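Local coordinates for beta-amyloid-like protein (Caenorhabditis elegans, PDB 3K66) that is a nematode homologue of the human amyloid precursor protein whose extracellular E2 domain binds heparin and which probably acts in cell adhesion and neuronal development, at residues R141-L145 with R206-S210. Residue numbers count along the deposited sequence, not the author numbering.
Sequences RMHTL and RDEVS
Residues 141-145 form a turn within helix 123-154, with Leu145 N hydrogen-bonded to Arg141 O at 2.9 Å. Residues 206-209 are the last turn of helix 195-209. Ser210 N is still hydrogen-bonded to Arg206 O at 3.0 Å, but Ser210 leaves helical geometry (phi/psi -144/80). The backbones come closest at Met142 and Ser210, whose CA atoms are 5.4 Å apart.

The main polar feature is a stack of two like charges. Arg141 is extended (t, t, t), while Arg206 is t, t, then m at chi3. Their guanidinium groups lie face to face, centres 3.5 Å apart and planes 12° from parallel, with Arg141 NE 3.1 Å from Arg206 CZ. Arg206 NH2 forms salt bridges to Glu138 on the same helix as Arg141 and to Asp174 on helix 163-182. Glu138 is only a long, weak partner of Arg141.

Apolar packing is limited to Met142 (t, t, p) and Val209, with SD to CG1 unusually short at 3.0 Å. Ser210 makes van der Waals contacts: its OG lies 3.3 Å from Leu145 CD1, and its CB sits at the edge of the Arg141 guanidinium, 3.6 Å from NH1.

No direct hydrogen bond joins the segments. One water links Met142 O (2.9 Å) to Ser210 OG (2.7 Å). Another accepts from Arg141 NH2 (3.0 Å) and bonds weakly to Ser210 O (3.3 Å).

The contact is surface packing between two helices of the all-helical E2 domain. Arg141 and Leu145 also touch Leu170 of helix 163-182. The chemistry implies a water-bridged interface with modest apolar contact, where the two carboxylates probably ease the repulsion between the stacked arginines.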
ATOM      1  N   ARG A 141     -10.773  -2.988   0.804  1.00 57.77           N
ATOM      2  CA  ARG A 141     -10.436  -4.408   0.759  1.00 57.94           C
ATOM      3  C   ARG A 141      -9.223  -4.608  -0.147  1.00 58.55           C
ATOM      4  O   ARG A 141      -8.199  -5.136   0.268  1.00 59.04           O
ATOM      5  CB  ARG A 141     -11.638  -5.217   0.243  1.00 55.30           C
ATOM      6  CG  ARG A 141     -11.505  -6.726   0.257  1.00 53.77           C
ATOM      7  CD  ARG A 141     -12.851  -7.322  -0.026  1.00 51.81           C
ATOM      8  NE  ARG A 141     -12.859  -8.765  -0.154  1.00 54.89           N
ATOM      9  CZ  ARG A 141     -12.352  -9.435  -1.183  1.00 56.26           C
ATOM     10  NH1 ARG A 141     -11.784  -8.789  -2.191  1.00 56.27           N
ATOM     11  NH2 ARG A 141     -12.418 -10.765  -1.202  1.00 56.41           N
ATOM     12  N   MET A 142      -9.341  -4.161  -1.386  1.00 60.97           N
ATOM     13  CA  MET A 142      -8.260  -4.299  -2.345  1.00 65.24           C
ATOM     14  C   MET A 142      -6.914  -3.860  -1.759  1.00 64.26           C
ATOM     15  O   MET A 142      -5.936  -4.601  -1.824  1.00 65.67           O
ATOM     16  CB  MET A 142      -8.578  -3.504  -3.609  1.00 67.01           C
ATOM     17  CG  MET A 142      -7.428  -3.449  -4.581  1.00 75.96           C
ATOM     18  SD  MET A 142      -7.720  -2.178  -5.814  1.00 81.31           S
ATOM     19  CE  MET A 142      -7.705  -0.747  -4.809  1.00 85.17           C
ATOM     20  N   HIS A 143      -6.859  -2.667  -1.184  1.00 64.17           N
ATOM     21  CA  HIS A 143      -5.610  -2.211  -0.602  1.00 66.38           C
ATOM     22  C   HIS A 143      -5.139  -3.112   0.524  1.00 63.55           C
ATOM     23  O   HIS A 143      -3.962  -3.428   0.617  1.00 63.28           O
ATOM     24  CB  HIS A 143      -5.732  -0.794  -0.061  1.00 71.71           C
ATOM     25  CG  HIS A 143      -5.596   0.265  -1.108  1.00 79.86           C
ATOM     26  ND1 HIS A 143      -4.475   1.062  -1.218  1.00 83.48           N
ATOM     27  CD2 HIS A 143      -6.438   0.669  -2.089  1.00 82.56           C
ATOM     28  CE1 HIS A 143      -4.637   1.911  -2.218  1.00 86.21           C
ATOM     29  NE2 HIS A 143      -5.821   1.695  -2.763  1.00 85.09           N
ATOM     30  N   THR A 144      -6.048  -3.540   1.388  1.00 60.91           N
ATOM     31  CA  THR A 144      -5.617  -4.374   2.491  1.00 60.14           C
ATOM     32  C   THR A 144      -5.002  -5.658   1.979  1.00 60.49           C
ATOM     33  O   THR A 144      -3.903  -6.023   2.384  1.00 59.59           O
ATOM     34  CB  THR A 144      -6.761  -4.730   3.437  1.00 58.94           C
ATOM     35  OG1 THR A 144      -7.451  -3.539   3.828  1.00 58.84           O
ATOM     36  CG2 THR A 144      -6.211  -5.416   4.678  1.00 56.82           C
ATOM     37  N   LEU A 145      -5.718  -6.353   1.104  1.00 61.17           N
ATOM     38  CA  LEU A 145      -5.227  -7.591   0.516  1.00 61.69           C
ATOM     39  C   LEU A 145      -3.863  -7.346  -0.117  1.00 65.50           C
ATOM     40  O   LEU A 145      -2.891  -8.075   0.125  1.00 67.59           O
ATOM     41  CB  LEU A 145      -6.215  -8.082  -0.551  1.00 58.86           C
ATOM     42  CG  LEU A 145      -7.448  -8.786   0.013  1.00 58.02           C
ATOM     43  CD1 LEU A 145      -8.460  -9.050  -1.080  1.00 56.11           C
ATOM     44  CD2 LEU A 145      -7.010 -10.080   0.657  1.00 53.49           C
ATOM     45  N   ARG A 206     -16.386  -6.176  -7.065  1.00 56.72           N
ATOM     46  CA  ARG A 206     -15.310  -6.913  -6.418  1.00 56.52           C
ATOM     47  C   ARG A 206     -14.560  -7.759  -7.452  1.00 58.64           C
ATOM     48  O   ARG A 206     -13.326  -7.789  -7.464  1.00 58.48           O
ATOM     49  CB  ARG A 206     -15.824  -7.816  -5.306  1.00 53.59           C
ATOM     50  CG  ARG A 206     -14.727  -8.718  -4.790  1.00 54.30           C
ATOM     51  CD  ARG A 206     -15.157  -9.525  -3.589  1.00 52.28           C
ATOM     52  NE  ARG A 206     -15.371  -8.655  -2.439  1.00 55.75           N
ATOM     53  CZ  ARG A 206     -15.777  -9.078  -1.247  1.00 53.09           C
ATOM     54  NH1 ARG A 206     -16.005 -10.372  -1.078  1.00 53.50           N
ATOM     55  NH2 ARG A 206     -15.970  -8.220  -0.239  1.00 50.41           N
ATOM     56  N   ASP A 207     -15.291  -8.448  -8.323  1.00 60.29           N
ATOM     57  CA  ASP A 207     -14.624  -9.269  -9.329  1.00 61.62           C
ATOM     58  C   ASP A 207     -13.561  -8.482 -10.094  1.00 63.47           C
ATOM     59  O   ASP A 207     -12.463  -8.992 -10.307  1.00 63.77           O
ATOM     60  CB  ASP A 207     -15.627  -9.878 -10.322  1.00 59.32           C
ATOM     61  CG  ASP A 207     -16.349 -11.098  -9.754  1.00 59.26           C
ATOM     62  OD1 ASP A 207     -15.792 -11.754  -8.836  1.00 57.55           O
ATOM     63  OD2 ASP A 207     -17.470 -11.414 -10.241  1.00 57.96           O
ATOM     64  N   GLU A 208     -13.874  -7.248 -10.486  1.00 63.73           N
ATOM     65  CA  GLU A 208     -12.927  -6.416 -11.233  1.00 65.92           C
ATOM     66  C   GLU A 208     -11.694  -5.950 -10.474  1.00 65.06           C
ATOM     67  O   GLU A 208     -10.555  -6.142 -10.922  1.00 65.46           O
ATOM     68  CB  GLU A 208     -13.609  -5.152 -11.749  1.00 69.22           C
ATOM     69  CG  GLU A 208     -14.643  -5.347 -12.826  1.00 77.86           C
ATOM     70  CD  GLU A 208     -15.159  -4.016 -13.342  1.00 81.87           C
ATOM     71  OE1 GLU A 208     -14.340  -3.216 -13.840  1.00 83.34           O
ATOM     72  OE2 GLU A 208     -16.378  -3.778 -13.234  1.00 86.16           O
ATOM     73  N   VAL A 209     -11.938  -5.307  -9.340  1.00 64.14           N
ATOM     74  CA  VAL A 209     -10.889  -4.720  -8.529  1.00 64.76           C
ATOM     75  C   VAL A 209      -9.988  -5.633  -7.712  1.00 67.83           C
ATOM     76  O   VAL A 209      -8.804  -5.360  -7.559  1.00 65.73           O
ATOM     77  CB  VAL A 209     -11.502  -3.678  -7.605  1.00 61.21           C
ATOM     78  CG1 VAL A 209     -10.465  -3.178  -6.640  1.00 60.29           C
ATOM     79  CG2 VAL A 209     -12.061  -2.537  -8.447  1.00 55.49           C
ATOM     80  N   SER A 210     -10.550  -6.698  -7.165  1.00 74.62           N
ATOM     81  CA  SER A 210      -9.771  -7.628  -6.365  1.00 83.98           C
ATOM     82  C   SER A 210     -10.295  -9.037  -6.625  1.00 92.73           C
ATOM     83  O   SER A 210     -11.052  -9.590  -5.826  1.00 90.60           O
ATOM     84  CB  SER A 210      -9.898  -7.289  -4.878  1.00 83.96           C
ATOM     85  OG  SER A 210      -8.820  -7.847  -4.140  1.00 89.42           O
TER
HETATM   86  O   HOH W   1     -11.517 -12.149  -3.757  1.00 73.24           O
HETATM   87  O   HOH W   2      -6.560  -6.422  -3.976  1.00 95.89           O